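Nitrilotriacetate monooxygenase (Burkholderia pseudomallei, PDB 3SDO) acts as a nitrilotriacetate monooxygenase of the bacterial luciferase-like family, flavoproteins that typically use reduced FMN and molecular oxygen to oxidise their substrates. Local coordinates at the interface of chains A and B. Sequence-based numbering; all coordinates share one arbitrary frame. Chains: chain A/B, Nitrilotriacetate monooxygenase.

Contact 1: the interface of chains A and B. Residues chain A 118, 168, 173, 204-207; chain B 37, 74-76.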
loop_
_atom_site.group_PDB
_atom_site.type_symbol
_atom_site.label_atom_id
_atom_site.label_comp_id
_atom_site.label_asym_id
_atom_site.label_seq_id
_atom_site.Cartn_x
_atom_site.Cartn_y
_atom_site.Cartn_z
ATOM N N LEU A 118 -11.427 -1.231 5.802
ATOM C CA LEU A 118 -12.252 -0.324 6.596
ATOM C C LEU A 118 -12.436 1.035 5.878
ATOM O O LEU A 118 -13.531 1.580 5.816
ATOM C CB LEU A 118 -11.650 -0.128 7.972
ATOM C CG LEU A 118 -12.576 0.382 9.063
ATOM C CD1 LEU A 118 -13.688 -0.646 9.373
ATOM C CD2 LEU A 118 -11.771 0.697 10.325
ATOM N N TRP A 168 -11.504 -8.630 16.844
ATOM C CA TRP A 168 -12.558 -7.732 17.342
ATOM C C TRP A 168 -13.942 -8.154 16.878
ATOM O O TRP A 168 -14.254 -8.024 15.701
ATOM C CB TRP A 168 -12.291 -6.316 16.831
ATOM C CG TRP A 168 -11.138 -5.639 17.528
ATOM C CD1 TRP A 168 -9.832 -5.583 17.112
ATOM C CD2 TRP A 168 -11.202 -4.917 18.738
ATOM N NE1 TRP A 168 -9.076 -4.898 18.020
ATOM C CE2 TRP A 168 -9.896 -4.469 19.031
ATOM C CE3 TRP A 168 -12.237 -4.625 19.633
ATOM C CZ2 TRP A 168 -9.603 -3.739 20.162
ATOM C CZ3 TRP A 168 -11.942 -3.899 20.752
ATOM C CH2 TRP A 168 -10.634 -3.469 21.018
ATOM N N LEU A 173 -16.989 -2.733 20.033
ATOM C CA LEU A 173 -16.653 -1.335 20.330
ATOM C C LEU A 173 -17.908 -0.572 20.753
ATOM O O LEU A 173 -18.627 0.006 19.923
ATOM C CB LEU A 173 -15.952 -0.675 19.137
ATOM C CG LEU A 173 -14.548 -1.217 18.880
ATOM C CD1 LEU A 173 -14.034 -0.769 17.518
ATOM C CD2 LEU A 173 -13.607 -0.749 19.976
ATOM N N LEU A 204 -5.100 -8.078 16.958
ATOM C CA LEU A 204 -4.948 -6.995 15.998
ATOM C C LEU A 204 -5.491 -5.690 16.577
ATOM O O LEU A 204 -6.407 -5.719 17.426
ATOM C CB LEU A 204 -5.710 -7.344 14.724
ATOM C CG LEU A 204 -5.267 -6.624 13.443
ATOM C CD1 LEU A 204 -3.791 -6.929 13.084
ATOM C CD2 LEU A 204 -6.160 -7.004 12.283
ATOM N N ASN A 205 -4.953 -4.558 16.095
ATOM C CA ASN A 205 -5.360 -3.227 16.560
ATOM C C ASN A 205 -6.243 -2.475 15.557
ATOM O O ASN A 205 -6.233 -1.247 15.485
ATOM C CB ASN A 205 -4.155 -2.382 17.009
ATOM C CG ASN A 205 -3.151 -2.141 15.908
ATOM O OD1 ASN A 205 -3.291 -2.647 14.800
ATOM N ND2 ASN A 205 -2.118 -1.365 16.220
ATOM N N ILE A 206 -7.041 -3.230 14.810
ATOM C CA ILE A 206 -8.065 -2.643 13.949
ATOM C C ILE A 206 -9.224 -3.631 13.824
ATOM O O ILE A 206 -9.037 -4.864 13.875
ATOM C CB ILE A 206 -7.498 -2.246 12.585
ATOM C CG1 ILE A 206 -8.549 -1.488 11.771
ATOM C CG2 ILE A 206 -6.983 -3.493 11.839
ATOM C CD1 ILE A 206 -7.989 -0.850 10.485
ATOM N N ARG A 207 -10.420 -3.072 13.690
ATOM C CA ARG A 207 -11.662 -3.851 13.682
ATOM C C ARG A 207 -11.939 -4.494 12.317
ATOM O O ARG A 207 -11.174 -4.305 11.351
ATOM C CB ARG A 207 -12.838 -2.949 14.069
ATOM C CG ARG A 207 -13.109 -1.794 13.090
ATOM C CD ARG A 207 -14.501 -1.275 13.285
ATOM N NE ARG A 207 -15.479 -2.296 12.902
ATOM C CZ ARG A 207 -16.724 -2.359 13.337
ATOM N NH1 ARG A 207 -17.192 -1.440 14.183
ATOM N NH2 ARG A 207 -17.518 -3.352 12.919
ATOM N N VAL B 37 -11.212 5.445 14.199
ATOM C CA VAL B 37 -11.411 4.638 12.998
ATOM C C VAL B 37 -12.544 5.178 12.099
ATOM O O VAL B 37 -13.326 4.423 11.514
ATOM C CB VAL B 37 -11.572 3.158 13.343
ATOM C CG1 VAL B 37 -10.205 2.615 13.789
ATOM C CG2 VAL B 37 -12.668 2.939 14.427
ATOM N N LEU B 74 -6.227 0.690 20.935
ATOM C CA LEU B 74 -7.105 -0.468 20.701
ATOM C C LEU B 74 -7.586 -0.595 19.258
ATOM O O LEU B 74 -7.818 -1.679 18.771
ATOM C CB LEU B 74 -8.333 -0.378 21.618
ATOM C CG LEU B 74 -8.019 -0.618 23.096
ATOM C CD1 LEU B 74 -9.163 -0.150 24.010
ATOM C CD2 LEU B 74 -7.690 -2.079 23.317
ATOM N N ASN B 75 -7.777 0.528 18.585
ATOM C CA ASN B 75 -8.312 0.506 17.239
ATOM C C ASN B 75 -7.935 1.782 16.502
ATOM O O ASN B 75 -8.390 2.844 16.848
ATOM C CB ASN B 75 -9.842 0.323 17.244
ATOM C CG ASN B 75 -10.278 -0.805 16.374
ATOM O OD1 ASN B 75 -10.743 -0.597 15.263
ATOM N ND2 ASN B 75 -10.082 -2.036 16.858
ATOM N N ARG B 76 -7.111 1.628 15.468
ATOM C CA ARG B 76 -6.570 2.727 14.676
ATOM C C ARG B 76 -6.357 2.230 13.231
ATOM O O ARG B 76 -6.321 1.017 12.974
ATOM C CB ARG B 76 -5.230 3.217 15.285
ATOM C CG ARG B 76 -4.127 2.148 15.378
ATOM C CD ARG B 76 -3.010 2.478 16.374
ATOM N NE ARG B 76 -2.373 3.772 16.143
ATOM C CZ ARG B 76 -1.593 4.407 17.030
ATOM N NH1 ARG B 76 -1.325 3.859 18.203
ATOM N NH2 ARG B 76 -1.070 5.595 16.733
HETATM O O HOH W 1 -4.158 -0.573 12.871
#
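The indole of A:Trp168 carries the side-chain amide of B:Asn75 on one face. ND2 lies 3.2 Å above the ring plane, offset toward the rim near NE1 and CE2, and the amide stands upright there, its plane 89° from that of the ring. At the ring edge, in plane, are B:Leu74 CD2 and the carbonyl carbon of A:Leu204. The ring is held from within its own chain, because A:Trp168 NE1 donates to A:Leu204 O over 2.9 Å. The B:Asn75 amide is likewise steadied at home, ND2 reaching B:Leu74 O at 3.0 Å. Its other branch, OD1, takes a weak bond from A:Arg207 N, while A:Leu173 CD1 touches CG at 3.9 Å. Next along the chain, the backbone B:Arg76 N donates to A:Asn205 O at 3.0 Å. With CG of A:Asn205 between its backbone N and carbonyl carbon (chi1 61°), OD1 reaches water 1 at 3.0 Å, and this water also contacts B:Arg76 O at 2.7 Å. Farther off, A:Leu118 CD2 packs on B:Val37 CB. Taken together, these contacts insert the loop after helix 71-74 of chain B among A:Trp168, A:Leu173 and segment 205-207, pinning this loop to the chain A segments across what may be a dimer interface.

Contact 2: the interface of chains A and B. Residues chain A 78-81, 99, 112; chain B 78, 80, 99, 111-112.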
loop_
_atom_site.group_PDB
_atom_site.type_symbol
_atom_site.label_atom_id
_atom_site.label_comp_id
_atom_site.label_asym_id
_atom_site.label_seq_id
_atom_site.Cartn_x
_atom_site.Cartn_y
_atom_site.Cartn_z
ATOM N N GLU A 78 3.107 0.392 -5.595
ATOM C CA GLU A 78 2.965 -0.657 -4.595
ATOM C C GLU A 78 1.453 -0.801 -4.267
ATOM O O GLU A 78 0.732 0.209 -4.229
ATOM C CB GLU A 78 3.822 -0.308 -3.377
ATOM C CG GLU A 78 3.734 -1.289 -2.237
ATOM C CD GLU A 78 2.487 -1.123 -1.404
ATOM O OE1 GLU A 78 1.957 0.013 -1.298
ATOM O OE2 GLU A 78 2.054 -2.143 -0.837
ATOM N N PRO A 79 0.949 -2.052 -4.071
ATOM C CA PRO A 79 -0.519 -2.228 -4.041
ATOM C C PRO A 79 -1.312 -1.621 -2.881
ATOM O O PRO A 79 -2.392 -1.109 -3.127
ATOM C CB PRO A 79 -0.701 -3.748 -4.053
ATOM C CG PRO A 79 0.561 -4.260 -4.711
ATOM C CD PRO A 79 1.630 -3.349 -4.146
ATOM N N ILE A 80 -0.829 -1.680 -1.639
ATOM C CA ILE A 80 -1.617 -1.134 -0.517
ATOM C C ILE A 80 -1.798 0.373 -0.703
ATOM O O ILE A 80 -2.919 0.880 -0.565
ATOM C CB ILE A 80 -0.992 -1.427 0.850
ATOM C CG1 ILE A 80 -0.982 -2.927 1.117
ATOM C CG2 ILE A 80 -1.721 -0.645 1.991
ATOM C CD1 ILE A 80 -2.379 -3.531 1.315
ATOM N N SER A 81 -0.698 1.081 -0.986
ATOM C CA SER A 81 -0.763 2.508 -1.256
ATOM C C SER A 81 -1.681 2.816 -2.451
ATOM O O SER A 81 -2.554 3.678 -2.361
ATOM C CB SER A 81 0.625 3.123 -1.504
ATOM O OG SER A 81 1.362 2.440 -2.511
ATOM N N MET A 99 -0.019 -9.635 -2.451
ATOM C CA MET A 99 1.045 -9.548 -1.469
ATOM C C MET A 99 1.547 -10.950 -1.140
ATOM O O MET A 99 0.767 -11.882 -1.010
ATOM C CB MET A 99 0.606 -8.825 -0.200
ATOM C CG MET A 99 1.798 -8.354 0.630
ATOM S SD MET A 99 1.274 -7.430 2.068
ATOM C CE MET A 99 0.752 -5.871 1.337
ATOM N N GLN A 112 -2.621 -3.916 7.166
ATOM C CA GLN A 112 -2.658 -3.091 5.974
ATOM C C GLN A 112 -3.880 -3.415 5.152
ATOM O O GLN A 112 -4.594 -2.497 4.749
ATOM C CB GLN A 112 -1.355 -3.185 5.156
ATOM C CG GLN A 112 -0.174 -2.560 5.873
ATOM C CD GLN A 112 1.054 -2.412 5.000
ATOM O OE1 GLN A 112 1.361 -3.275 4.188
ATOM N NE2 GLN A 112 1.767 -1.303 5.166
ATOM N N GLU B 78 -4.028 1.862 9.779
ATOM C CA GLU B 78 -2.610 1.626 9.515
ATOM C C GLU B 78 -2.080 2.800 8.669
ATOM O O GLU B 78 -2.823 3.331 7.850
ATOM C CB GLU B 78 -2.469 0.267 8.821
ATOM C CG GLU B 78 -1.077 -0.149 8.451
ATOM C CD GLU B 78 -0.585 0.511 7.201
ATOM O OE1 GLU B 78 -1.449 0.879 6.359
ATOM O OE2 GLU B 78 0.662 0.677 7.071
ATOM N N ILE B 80 0.364 3.575 6.083
ATOM C CA ILE B 80 0.511 3.617 4.616
ATOM C C ILE B 80 -0.857 3.745 3.960
ATOM O O ILE B 80 -1.065 4.613 3.122
ATOM C CB ILE B 80 1.267 2.391 4.054
ATOM C CG1 ILE B 80 2.721 2.361 4.550
ATOM C CG2 ILE B 80 1.245 2.372 2.501
ATOM C CD1 ILE B 80 3.574 3.615 4.189
ATOM N N MET B 99 6.721 4.044 10.914
ATOM C CA MET B 99 6.938 2.635 10.672
ATOM C C MET B 99 8.232 2.190 11.366
ATOM O O MET B 99 9.267 2.896 11.366
ATOM C CB MET B 99 6.979 2.334 9.174
ATOM C CG MET B 99 6.920 0.840 8.851
ATOM S SD MET B 99 6.764 0.552 7.082
ATOM C CE MET B 99 5.100 1.138 6.804
ATOM N N ARG B 111 9.421 0.612 -0.831
ATOM C CA ARG B 111 8.373 0.621 -1.861
ATOM C C ARG B 111 7.124 1.362 -1.395
ATOM O O ARG B 111 6.579 2.195 -2.108
ATOM C CB ARG B 111 7.974 -0.804 -2.248
ATOM C CG ARG B 111 8.959 -1.561 -3.090
ATOM C CD ARG B 111 8.307 -2.872 -3.484
ATOM N NE ARG B 111 7.332 -2.666 -4.549
ATOM C CZ ARG B 111 6.286 -3.443 -4.796
ATOM N NH1 ARG B 111 5.975 -4.487 -4.007
ATOM N NH2 ARG B 111 5.537 -3.165 -5.854
ATOM N N GLN B 112 6.679 1.061 -0.184
ATOM C CA GLN B 112 5.451 1.674 0.334
ATOM C C GLN B 112 5.546 3.196 0.489
ATOM O O GLN B 112 4.653 3.937 0.034
ATOM C CB GLN B 112 4.996 0.954 1.612
ATOM C CG GLN B 112 4.499 -0.483 1.288
ATOM C CD GLN B 112 3.750 -1.145 2.425
ATOM O OE1 GLN B 112 4.049 -0.911 3.587
ATOM N NE2 GLN B 112 2.789 -2.008 2.089
#
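A:Gln112 and B:Gln112 meet tip to tip, each amide donating to the other. On A:Gln112, CG leaves CB anti to the carbonyl carbon (chi1 -68°), and the chain runs extended beyond it. A:Gln112 CG rests against the carboxylate carbon CD of B:Glu78 at 3.4 Å. A:Gln112 CD lies 3.4 Å from B:Gln112 NE2. A:Gln112 OE1 accepts from B:Gln112 NE2 over 2.8 Å, nearly straight and in the amide plane of B:Gln112. NE2 of A:Gln112 meets B:Gln112 OE1 at 2.8 Å and B:Glu78 OE2 at 3.0 Å, and both lie in its own amide plane. The two amides thus form a reciprocal pair, planes turned 45° apart, and a glutamate caps each outer N-H. The carboxylates are fixed by the start of the helix beginning at residue 79: A:Glu78 OE1 takes A:Ser81 N, and shares the A:Ser81 hydroxyl OG with A:Glu78 O. These donors may stabilise the carboxylate charge. One face of the B:Arg111 guanidinium covers A:Glu78 CG, 4.2 Å from its plane. This is a polar, two-fold-symmetric contact of what is plausibly a dimer. On B:Glu78, OE2 is gripped from opposite faces of the carboxylate, by A:Gln112 NE2 on one and by B:Ile80 N, 3.1 Å away, on the other.

Contact 3: the interface of chains A and B. Residues chain A 84-85, 88-89, 119; chain B 39, 84-85, 88-89.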
loop_
_atom_site.group_PDB
_atom_site.type_symbol
_atom_site.label_atom_id
_atom_site.label_comp_id
_atom_site.label_asym_id
_atom_site.label_seq_id
_atom_site.Cartn_x
_atom_site.Cartn_y
_atom_site.Cartn_z
ATOM N N SER A 84 -5.438 2.056 -1.711
ATOM C CA SER A 84 -5.986 2.917 -0.674
ATOM C C SER A 84 -6.338 4.292 -1.270
ATOM O O SER A 84 -7.388 4.854 -0.986
ATOM C CB SER A 84 -4.978 3.060 0.475
ATOM O OG SER A 84 -4.764 1.825 1.153
ATOM N N ALA A 85 -5.451 4.811 -2.122
ATOM C CA ALA A 85 -5.711 6.042 -2.875
ATOM C C ALA A 85 -6.921 5.865 -3.845
ATOM O O ALA A 85 -7.777 6.728 -3.922
ATOM C CB ALA A 85 -4.419 6.491 -3.627
ATOM N N VAL A 88 -10.731 5.883 -2.349
ATOM C CA VAL A 88 -11.301 7.143 -1.955
ATOM C C VAL A 88 -11.809 7.951 -3.189
ATOM O O VAL A 88 -12.590 8.910 -3.070
ATOM C CB VAL A 88 -10.186 7.827 -1.066
ATOM C CG1 VAL A 88 -9.810 9.173 -1.558
ATOM C CG2 VAL A 88 -10.547 7.704 0.397
ATOM N N LEU A 89 -11.399 7.529 -4.378
ATOM C CA LEU A 89 -11.840 8.146 -5.611
ATOM C C LEU A 89 -12.835 7.254 -6.347
ATOM O O LEU A 89 -13.192 7.540 -7.472
ATOM C CB LEU A 89 -10.636 8.476 -6.518
ATOM C CG LEU A 89 -9.614 9.440 -5.903
ATOM C CD1 LEU A 89 -8.365 9.597 -6.779
ATOM C CD2 LEU A 89 -10.272 10.873 -5.605
ATOM N N ILE A 119 -11.352 1.563 5.315
ATOM C CA ILE A 119 -11.406 2.839 4.605
ATOM C C ILE A 119 -12.361 2.759 3.415
ATOM O O ILE A 119 -13.109 3.714 3.142
ATOM C CB ILE A 119 -10.005 3.275 4.117
ATOM C CG1 ILE A 119 -9.145 3.677 5.317
ATOM C CG2 ILE A 119 -10.141 4.452 3.091
ATOM C CD1 ILE A 119 -7.610 3.750 5.047
ATOM N N PHE B 39 -12.769 7.376 8.847
ATOM C CA PHE B 39 -11.926 7.943 7.813
ATOM C C PHE B 39 -12.322 9.401 7.502
ATOM O O PHE B 39 -11.455 10.274 7.360
ATOM C CB PHE B 39 -11.942 7.117 6.519
ATOM C CG PHE B 39 -11.119 7.723 5.437
ATOM C CD1 PHE B 39 -9.730 7.750 5.560
ATOM C CD2 PHE B 39 -11.709 8.319 4.331
ATOM C CE1 PHE B 39 -8.940 8.345 4.574
ATOM C CE2 PHE B 39 -10.928 8.888 3.335
ATOM C CZ PHE B 39 -9.536 8.906 3.464
ATOM N N SER B 84 -2.148 7.259 2.177
ATOM C CA SER B 84 -2.330 7.180 0.727
ATOM C C SER B 84 -3.748 7.637 0.330
ATOM O O SER B 84 -3.923 8.324 -0.670
ATOM C CB SER B 84 -2.066 5.759 0.243
ATOM O OG SER B 84 -0.700 5.384 0.388
ATOM N N ALA B 85 -4.748 7.243 1.122
ATOM C CA ALA B 85 -6.124 7.764 0.958
ATOM C C ALA B 85 -6.231 9.282 1.192
ATOM O O ALA B 85 -6.891 10.016 0.429
ATOM C CB ALA B 85 -7.075 6.995 1.891
ATOM N N VAL B 88 -4.913 11.789 -1.808
ATOM C CA VAL B 88 -5.710 12.102 -2.978
ATOM C C VAL B 88 -6.933 12.958 -2.651
ATOM O O VAL B 88 -7.632 13.396 -3.556
ATOM C CB VAL B 88 -6.060 10.807 -3.797
ATOM C CG1 VAL B 88 -4.770 10.078 -4.157
ATOM C CG2 VAL B 88 -6.957 9.892 -3.069
ATOM N N LEU B 89 -7.172 13.208 -1.365
ATOM C CA LEU B 89 -8.203 14.139 -0.953
ATOM C C LEU B 89 -7.629 15.479 -0.421
ATOM O O LEU B 89 -8.368 16.310 0.099
ATOM C CB LEU B 89 -9.089 13.475 0.077
ATOM C CG LEU B 89 -9.872 12.242 -0.393
ATOM C CD1 LEU B 89 -10.599 11.675 0.835
ATOM C CD2 LEU B 89 -10.835 12.531 -1.573
#
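A:Val88 is the apolar centre, its two methyls dividing the surface of chain B between them. CG1 points tip to tip at B:Leu89, 3.3 Å from its CG, and stands equally close to B:Val88 CG2. Both separations are tighter than normal carbon packing. CG2 lies obliquely over the CE2/CZ rim of the B:Phe39 ring, on the side that A:Ile119 covers; the modelled approach is too short to interpret. The A:Val88 torsion is eclipsed (chi1 125°), whereas B:Val88 adopts a staggered -56°, so the exact placing of the A:Val88 methyls is doubtful and the crowding may partly reflect the model. B:Val88 CG2 shares the tight contact and lies 3.9 Å from A:Leu89 CG, while B:Val88 CG1 meets A:Ala85 CB at 3.6 Å. On the flank, the B:Phe39 ring, with CG anti to the backbone N, presents one face to A:Ile119, whose CG2 sits 4.1 Å above the ring centre. Outward, helix 79-88 of chain A and helix 79-87 of chain B touch through small residues. B:Ala85 CB lies 3.6 Å from A:Ser84 O, and the exchanged pair is nearly the same. At the polar rim the two Ser84 side chains meet back to back through CB atoms 4.0 Å apart. No nitrogen or oxygen comes within bonding reach of the other chain. The site thus contributes hydrophobic burial, without polar bonds, to a two-fold interface that plausibly holds a dimer together.

Contact 4: the interface of chains A and B. Residues chain A 107, 199-203; chain B 65, 138-139, 141.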
loop_
_atom_site.group_PDB
_atom_site.type_symbol
_atom_site.label_atom_id
_atom_site.label_comp_id
_atom_site.label_asym_id
_atom_site.label_seq_id
_atom_site.Cartn_x
_atom_site.Cartn_y
_atom_site.Cartn_z
ATOM N N TYR A 107 1.289 -10.028 10.735
ATOM C CA TYR A 107 0.660 -8.931 11.485
ATOM C C TYR A 107 0.536 -7.672 10.625
ATOM O O TYR A 107 -0.499 -6.989 10.659
ATOM C CB TYR A 107 1.396 -8.645 12.807
ATOM C CG TYR A 107 0.553 -7.894 13.838
ATOM C CD1 TYR A 107 -0.355 -8.567 14.663
ATOM C CD2 TYR A 107 0.657 -6.511 13.979
ATOM C CE1 TYR A 107 -1.115 -7.881 15.629
ATOM C CE2 TYR A 107 -0.110 -5.816 14.917
ATOM C CZ TYR A 107 -0.989 -6.507 15.741
ATOM O OH TYR A 107 -1.740 -5.814 16.664
ATOM N N SER A 199 5.065 -17.178 15.044
ATOM C CA SER A 199 4.579 -17.005 16.415
ATOM C C SER A 199 4.028 -15.590 16.565
ATOM O O SER A 199 4.786 -14.619 16.515
ATOM C CB SER A 199 5.703 -17.251 17.422
ATOM O OG SER A 199 6.158 -18.586 17.327
ATOM N N VAL A 200 2.701 -15.487 16.735
ATOM C CA VAL A 200 1.989 -14.199 16.754
ATOM C C VAL A 200 0.863 -14.222 17.807
ATOM O O VAL A 200 -0.100 -14.983 17.693
ATOM C CB VAL A 200 1.384 -13.869 15.362
ATOM C CG1 VAL A 200 0.546 -12.553 15.403
ATOM C CG2 VAL A 200 2.480 -13.811 14.297
ATOM N N GLU A 201 0.992 -13.385 18.823
ATOM C CA GLU A 201 0.063 -13.393 19.938
ATOM C C GLU A 201 -1.254 -12.698 19.608
ATOM O O GLU A 201 -2.327 -13.188 19.991
ATOM C CB GLU A 201 0.723 -12.748 21.144
ATOM C CG GLU A 201 -0.098 -12.754 22.408
ATOM C CD GLU A 201 0.677 -12.146 23.553
ATOM O OE1 GLU A 201 1.550 -12.843 24.097
ATOM O OE2 GLU A 201 0.429 -10.961 23.877
ATOM N N GLY A 202 -1.175 -11.563 18.911
ATOM C CA GLY A 202 -2.351 -10.707 18.719
ATOM C C GLY A 202 -2.712 -10.065 20.048
ATOM O O GLY A 202 -1.934 -10.128 20.994
ATOM N N PRO A 203 -3.874 -9.394 20.125
ATOM C CA PRO A 203 -4.836 -9.187 19.077
ATOM C C PRO A 203 -4.371 -8.150 18.062
ATOM O O PRO A 203 -3.384 -7.439 18.284
ATOM C CB PRO A 203 -6.059 -8.631 19.819
ATOM C CG PRO A 203 -5.681 -8.511 21.269
ATOM C CD PRO A 203 -4.207 -8.615 21.329
ATOM N N VAL B 65 -1.383 -4.612 21.377
ATOM C CA VAL B 65 -2.619 -4.315 22.100
ATOM C C VAL B 65 -2.735 -5.234 23.297
ATOM O O VAL B 65 -2.405 -6.424 23.204
ATOM C CB VAL B 65 -3.864 -4.629 21.221
ATOM C CG1 VAL B 65 -5.153 -4.460 22.024
ATOM C CG2 VAL B 65 -3.883 -3.776 20.013
ATOM N N LYS B 138 6.132 -9.945 20.242
ATOM C CA LYS B 138 5.254 -11.118 20.306
ATOM C C LYS B 138 4.298 -11.239 19.096
ATOM O O LYS B 138 3.700 -12.305 18.871
ATOM C CB LYS B 138 4.436 -11.064 21.599
ATOM C CG LYS B 138 5.300 -11.148 22.898
ATOM C CD LYS B 138 4.482 -10.652 24.115
ATOM C CE LYS B 138 5.146 -10.935 25.446
ATOM N NZ LYS B 138 5.776 -9.716 26.034
ATOM N N ASN B 139 4.164 -10.160 18.326
ATOM C CA ASN B 139 3.356 -10.187 17.111
ATOM C C ASN B 139 4.193 -10.441 15.850
ATOM O O ASN B 139 3.677 -10.416 14.734
ATOM C CB ASN B 139 2.553 -8.884 16.994
ATOM C CG ASN B 139 1.401 -8.814 18.006
ATOM O OD1 ASN B 139 0.876 -9.843 18.441
ATOM N ND2 ASN B 139 0.985 -7.597 18.352
ATOM N N GLY B 141 7.094 -12.867 16.192
ATOM C CA GLY B 141 7.887 -14.072 16.472
ATOM C C GLY B 141 9.216 -13.829 17.171
ATOM O O GLY B 141 10.085 -14.686 17.156
HETATM O O HOH W 2 3.713 -11.018 12.150
HETATM O O HOH W 3 -1.277 -7.310 20.175
#
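Strand 199-200 of chain A, the loop after it and the start of helix 106-119 enclose the 3-10 helix 136-139 of chain B, with B:Gly141 and the B:Val65 loop at its sides, a loop-docking contact of the same probable dimer. B:Asn139 is the central side chain. Its amide stacks on the A:Tyr107 ring, the planes 9° apart, with ND2 3.3 Å above the ring plane and offset toward the rim near CZ and CE1. CG anti to the carbonyl carbon (chi1 -72°) lays the amide over the ring, and chi2 of -27° turns B:Asn139 OD1 to the loop, where A:Gly202 N donates to it over 2.7 Å. One residue back, A:Glu201 N donates to B:Lys138 O at 2.9 Å. The side chains of A:Glu201 and B:Lys138 run alongside, pointing the same way, but their charged ends, OE1 and NZ, stay 5.6 Å apart, so any attraction is long-range. A cis peptide precedes A:Pro203, whose CD packs against B:Val65 CB at 4.0 Å. Water 2 bridges A:Tyr107 N and B:Asn139 O. Water 3 joins B:Asn139 ND2, B:Val65 N and A:Pro203 O, and A:Tyr107 OH also binds A:Pro203 O, at 2.8 Å, in the carbonyl plane on a lone pair.

Helix 106-119 of chain A contributes to all four patches: its first turn to contact 4, its middle to contact 2, and its last residues to contacts 1 and 3. Contacts 2 and 3, with C-alpha centres about 13 Å apart, also share the helix starting at residue 79 in both chains. Contacts 1 and 4, about 15 Å apart, use consecutive stretches of one chain A segment, 199-207. Contacts 3 and 4 lie farthest apart, about 28 Å. Contacts 2 and 3 hold pairs of identical residues near the two-fold axis, while contacts 1 and 4 recur as separate twins; all are parts of one two-fold interface, consistent with a dimer.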